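PDB 6LKI: sensor protein kinase HptS from Staphylococcus aureus, which probably senses an extracellular signal across the membrane and, as a histidine kinase, autophosphorylates with ATP and passes the phosphate to a response regulator. Local coordinates for residues H77-T80 with K81-Y84; L50-I53 with H54-P57. All coordinates share one frame; numbering follows the deposited sequence.

How the contacts relate
Contact 2 is the end region of helix 39-55, contact 1 a 3-10 turn in the loop between strands 69-72 and 84-92; their centres are about 18 Å apart. Both meet strand 59-66: Ile53 touches Leu60 and Tyr62, Met83 touches Tyr61, and this alternation suggests opposite faces of the sheet. Each is partly buried. Contact 2 buries Leu52, Ile53 and Gln56 but exposes Lys51, His54 and Gln55; contact 1 buries Thr80 and Met83 but exposes Leu78, Asn79, Lys81 and Asn82. In contact 2, side-chain donors return to helix carbonyls. In contact 1, besides backbone turn bonds, Lys81 supplies both donors, backbone N to the Asn79 side-chain carbonyl and NZ to the Thr80 hydroxyl.

Contact 1 of 2, residues H77-T80 with K81-Y84; sequences HLNT and KNMY
The carboxamide of Asn79 offers one face to Lys81, whose backbone N and CB both lie over it. The N-H of Lys81 N points to Asn79 OD1 at 3.2 Å and is nearly straight at 166°, but N stands well above the carbonyl plane instead of on a lone pair. Lys81 CG comes down beside the oxygen, 3.3 Å from Asn79 OD1. The Asn82 side chain crosses at about a right angle on this same face, its amide plane turned 63° from that of Asn79, and the nearest pair, Asn79 ND2 and Asn82 ND2, is separated by 4.0 Å. Because Asn79 CG swings away from its own backbone N (chi1 -177°), the side-chain oxygen can meet the second N-H along the chain, which defines an Asx turn. Two overlapping beta turns of 3-10 character continue it: Asn82 N donates to Asn79 O, and Met83 N donates to Thr80 O at 3.0 Å. A water bridges the turn's exit, donating to Thr80 O and to Met83 O. This bend belongs to the loop between strands 69-72 and 84-92, the outermost strands of their sheet within the chain, and its buried residues Thr80 and Met83 both rest on Tyr103 of strand 97-106. Lys81 curls back through bends at chi2 and chi4, so that Lys81 NZ donates a hydrogen bond to Thr80 OG1 at 3.1 Å. Met83 crosses Leu78 at about a right angle, its methyl end Met83 CE touching Leu78 CB at 3.6 Å. Leu78 CD1 is the second neighbour of this methyl, and both side chains also touch Tyr61 of strand 59-66.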
loop_
_atom_site.group_PDB
_atom_site.type_symbol
_atom_site.label_atom_id
_atom_site.label_comp_id
_atom_site.label_asym_id
_atom_site.label_seq_id
_atom_site.Cartn_x
_atom_site.Cartn_y
_atom_site.Cartn_z
ATOM N N HIS B 77 8.132 -15.575 -6.110
ATOM C CA HIS B 77 7.603 -14.755 -5.019
ATOM C C HIS B 77 8.610 -14.628 -3.878
ATOM O O HIS B 77 8.264 -14.755 -2.701
ATOM C CB HIS B 77 6.267 -15.302 -4.512
ATOM C CG HIS B 77 5.239 -15.469 -5.587
ATOM N ND1 HIS B 77 4.673 -16.687 -5.893
ATOM C CD2 HIS B 77 4.683 -14.573 -6.436
ATOM C CE1 HIS B 77 3.809 -16.534 -6.880
ATOM N NE2 HIS B 77 3.796 -15.259 -7.228
ATOM N N LEU B 78 9.871 -14.388 -4.231
ATOM C CA LEU B 78 10.874 -14.068 -3.227
ATOM C C LEU B 78 10.525 -12.749 -2.550
ATOM O O LEU B 78 9.988 -11.828 -3.174
ATOM C CB LEU B 78 12.262 -13.984 -3.862
ATOM C CG LEU B 78 12.737 -15.185 -4.680
ATOM C CD1 LEU B 78 13.981 -14.826 -5.480
ATOM C CD2 LEU B 78 12.998 -16.382 -3.778
ATOM N N ASN B 79 10.827 -12.660 -1.259
ATOM C CA ASN B 79 10.490 -11.466 -0.495
ATOM C C ASN B 79 11.385 -10.308 -0.916
ATOM O O ASN B 79 12.603 -10.348 -0.712
ATOM C CB ASN B 79 10.625 -11.736 1.001
ATOM C CG ASN B 79 10.214 -10.545 1.844
ATOM O OD1 ASN B 79 9.508 -9.651 1.376
ATOM N ND2 ASN B 79 10.652 -10.529 3.097
ATOM N N THR B 80 10.778 -9.270 -1.500
ATOM C CA THR B 80 11.545 -8.116 -1.958
ATOM C C THR B 80 12.153 -7.326 -0.807
ATOM O O THR B 80 13.052 -6.512 -1.041
ATOM C CB THR B 80 10.663 -7.193 -2.802
ATOM O OG1 THR B 80 9.500 -6.827 -2.051
ATOM C CG2 THR B 80 10.235 -7.890 -4.084
ATOM N N LYS B 81 11.688 -7.544 0.425
ATOM C CA LYS B 81 12.265 -6.840 1.565
ATOM C C LYS B 81 13.696 -7.285 1.833
ATOM O O LYS B 81 14.483 -6.524 2.408
ATOM C CB LYS B 81 11.401 -7.052 2.809
ATOM C CG LYS B 81 9.951 -6.626 2.638
ATOM C CD LYS B 81 9.847 -5.251 1.994
ATOM C CE LYS B 81 8.446 -4.998 1.459
ATOM N NZ LYS B 81 7.978 -6.110 0.586
ATOM N N ASN B 82 14.052 -8.500 1.424
ATOM C CA ASN B 82 15.415 -8.997 1.538
ATOM C C ASN B 82 16.272 -8.633 0.333
ATOM O O ASN B 82 17.386 -9.151 0.198
ATOM C CB ASN B 82 15.410 -10.515 1.732
ATOM C CG ASN B 82 14.697 -10.936 3.000
ATOM O OD1 ASN B 82 14.535 -10.142 3.927
ATOM N ND2 ASN B 82 14.264 -12.191 3.047
ATOM N N MET B 83 15.778 -7.763 -0.543
ATOM C CA MET B 83 16.515 -7.291 -1.703
ATOM C C MET B 83 16.834 -5.810 -1.550
ATOM O O MET B 83 16.335 -5.126 -0.651
ATOM C CB MET B 83 15.722 -7.528 -2.993
ATOM C CG MET B 83 15.319 -8.970 -3.233
ATOM S SD MET B 83 14.300 -9.131 -4.708
ATOM C CE MET B 83 13.874 -10.869 -4.638
ATOM N N TYR B 84 17.675 -5.319 -2.452
ATOM C CA TYR B 84 18.075 -3.919 -2.477
ATOM C C TYR B 84 17.206 -3.174 -3.482
ATOM O O TYR B 84 17.250 -3.468 -4.681
ATOM C CB TYR B 84 19.553 -3.783 -2.840
ATOM C CG TYR B 84 20.014 -2.357 -3.036
ATOM C CD1 TYR B 84 19.937 -1.433 -2.002
ATOM C CD2 TYR B 84 20.534 -1.935 -4.253
ATOM C CE1 TYR B 84 20.360 -0.128 -2.176
ATOM C CE2 TYR B 84 20.960 -0.632 -4.436
ATOM C CZ TYR B 84 20.871 0.265 -3.394
ATOM O OH TYR B 84 21.293 1.563 -3.569
HETATM O O HOH W 1 13.830 -3.800 -0.725
#

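Contact 2 of 2, residues L50-I53 with H54-P57; sequences LKLI and HQQP
Toward the C-terminal end of helix 39-55, two side chains bond back to carbonyls of the preceding turn. Leu50 O receives two donors from one residue: His54 N at 3.2 Å, the ordinary helical bond, and His54 ND1 at 3.0 Å, the two arriving from opposite faces of the carbonyl plane. The imidazole meets Leu50 O at its edge, with the oxygen tilted 24° from the ring plane, while Ile53 CG2 lies over one ring face. Leu52 O is likewise gripped twice. Gln55 N comes from above the carbonyl plane, in an i to i+3 bond that accompanies its weak bond to Lys51 O, and Gln56 NE2 reaches Leu52 O at 3.1 Å with the oxygen in the amide plane. The bend at chi2 (-53°) folds Gln56 back for this and sets Gln56 NE2 3.5 Å from Leu52 CD1. Gln56 NE2 also makes a weak bond to Gln19 of helix 2-31, and the buried Ile53 touches Leu60 and Tyr62 of strand 59-66. Donation from His54 ND1 implies a proton on that nitrogen, so the bond to Leu50 O probably holds the tautomer or cation that carries it there, and fixes the ring's rotation.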
loop_
_atom_site.group_PDB
_atom_site.type_symbol
_atom_site.label_atom_id
_atom_site.label_comp_id
_atom_site.label_asym_id
_atom_site.label_seq_id
_atom_site.Cartn_x
_atom_site.Cartn_y
_atom_site.Cartn_z
ATOM N N LEU B 50 12.173 -7.614 -19.619
ATOM C CA LEU B 50 13.040 -8.784 -19.536
ATOM C C LEU B 50 14.311 -8.599 -20.357
ATOM O O LEU B 50 15.370 -9.117 -19.982
ATOM C CB LEU B 50 12.282 -10.032 -19.988
ATOM C CG LEU B 50 11.239 -10.524 -18.982
ATOM C CD1 LEU B 50 10.318 -11.557 -19.610
ATOM C CD2 LEU B 50 11.921 -11.091 -17.747
ATOM N N LYS B 51 14.233 -7.866 -21.470
ATOM C CA LYS B 51 15.440 -7.552 -22.226
ATOM C C LYS B 51 16.393 -6.699 -21.398
ATOM O O LYS B 51 17.607 -6.932 -21.398
ATOM C CB LYS B 51 15.072 -6.842 -23.529
ATOM C CG LYS B 51 16.253 -6.556 -24.442
ATOM C CD LYS B 51 15.786 -6.029 -25.791
ATOM C CE LYS B 51 14.810 -6.994 -26.448
ATOM N NZ LYS B 51 14.247 -6.447 -27.713
ATOM N N LEU B 52 15.855 -5.711 -20.678
ATOM C CA LEU B 52 16.689 -4.858 -19.836
ATOM C C LEU B 52 17.302 -5.645 -18.685
ATOM O O LEU B 52 18.482 -5.461 -18.361
ATOM C CB LEU B 52 15.864 -3.688 -19.303
ATOM C CG LEU B 52 16.512 -2.824 -18.219
ATOM C CD1 LEU B 52 17.602 -1.942 -18.816
ATOM C CD2 LEU B 52 15.467 -1.985 -17.497
ATOM N N ILE B 53 16.515 -6.524 -18.059
ATOM C CA ILE B 53 16.990 -7.287 -16.905
ATOM C C ILE B 53 18.227 -8.100 -17.272
ATOM O O ILE B 53 19.225 -8.112 -16.543
ATOM C CB ILE B 53 15.866 -8.189 -16.363
ATOM C CG1 ILE B 53 14.792 -7.349 -15.670
ATOM C CG2 ILE B 53 16.427 -9.249 -15.421
ATOM C CD1 ILE B 53 15.336 -6.352 -14.676
ATOM N N HIS B 54 18.180 -8.790 -18.406
ATOM C CA HIS B 54 19.266 -9.689 -18.775
ATOM C C HIS B 54 20.420 -8.982 -19.472
ATOM O O HIS B 54 21.426 -9.632 -19.780
ATOM C CB HIS B 54 18.727 -10.819 -19.650
ATOM C CG HIS B 54 17.825 -11.756 -18.911
ATOM N ND1 HIS B 54 16.456 -11.747 -19.066
ATOM C CD2 HIS B 54 18.095 -12.712 -17.992
ATOM C CE1 HIS B 54 15.922 -12.666 -18.282
ATOM N NE2 HIS B 54 16.894 -13.266 -17.620
ATOM N N GLN B 55 20.308 -7.679 -19.726
ATOM C CA GLN B 55 21.453 -6.908 -20.191
ATOM C C GLN B 55 22.364 -6.477 -19.050
ATOM O O GLN B 55 23.482 -6.022 -19.307
ATOM C CB GLN B 55 20.984 -5.675 -20.967
ATOM C CG GLN B 55 20.540 -5.970 -22.389
ATOM C CD GLN B 55 19.891 -4.773 -23.056
ATOM O OE1 GLN B 55 19.523 -3.802 -22.395
ATOM N NE2 GLN B 55 19.741 -4.839 -24.374
ATOM N N GLN B 56 21.915 -6.615 -17.803
ATOM C CA GLN B 56 22.639 -6.244 -16.598
ATOM C C GLN B 56 23.267 -7.470 -15.952
ATOM O O GLN B 56 22.656 -8.545 -15.935
ATOM C CB GLN B 56 21.708 -5.565 -15.593
ATOM C CG GLN B 56 20.705 -4.610 -16.221
ATOM C CD GLN B 56 21.362 -3.573 -17.116
ATOM O OE1 GLN B 56 22.415 -3.027 -16.784
ATOM N NE2 GLN B 56 20.742 -3.296 -18.258
ATOM N N PRO B 57 24.487 -7.336 -15.423
ATOM C CA PRO B 57 25.114 -8.488 -14.754
ATOM C C PRO B 57 24.335 -8.977 -13.547
ATOM O O PRO B 57 24.169 -10.191 -13.371
ATOM C CB PRO B 57 26.497 -7.949 -14.358
ATOM C CG PRO B 57 26.736 -6.790 -15.271
ATOM C CD PRO B 57 25.390 -6.177 -15.504
#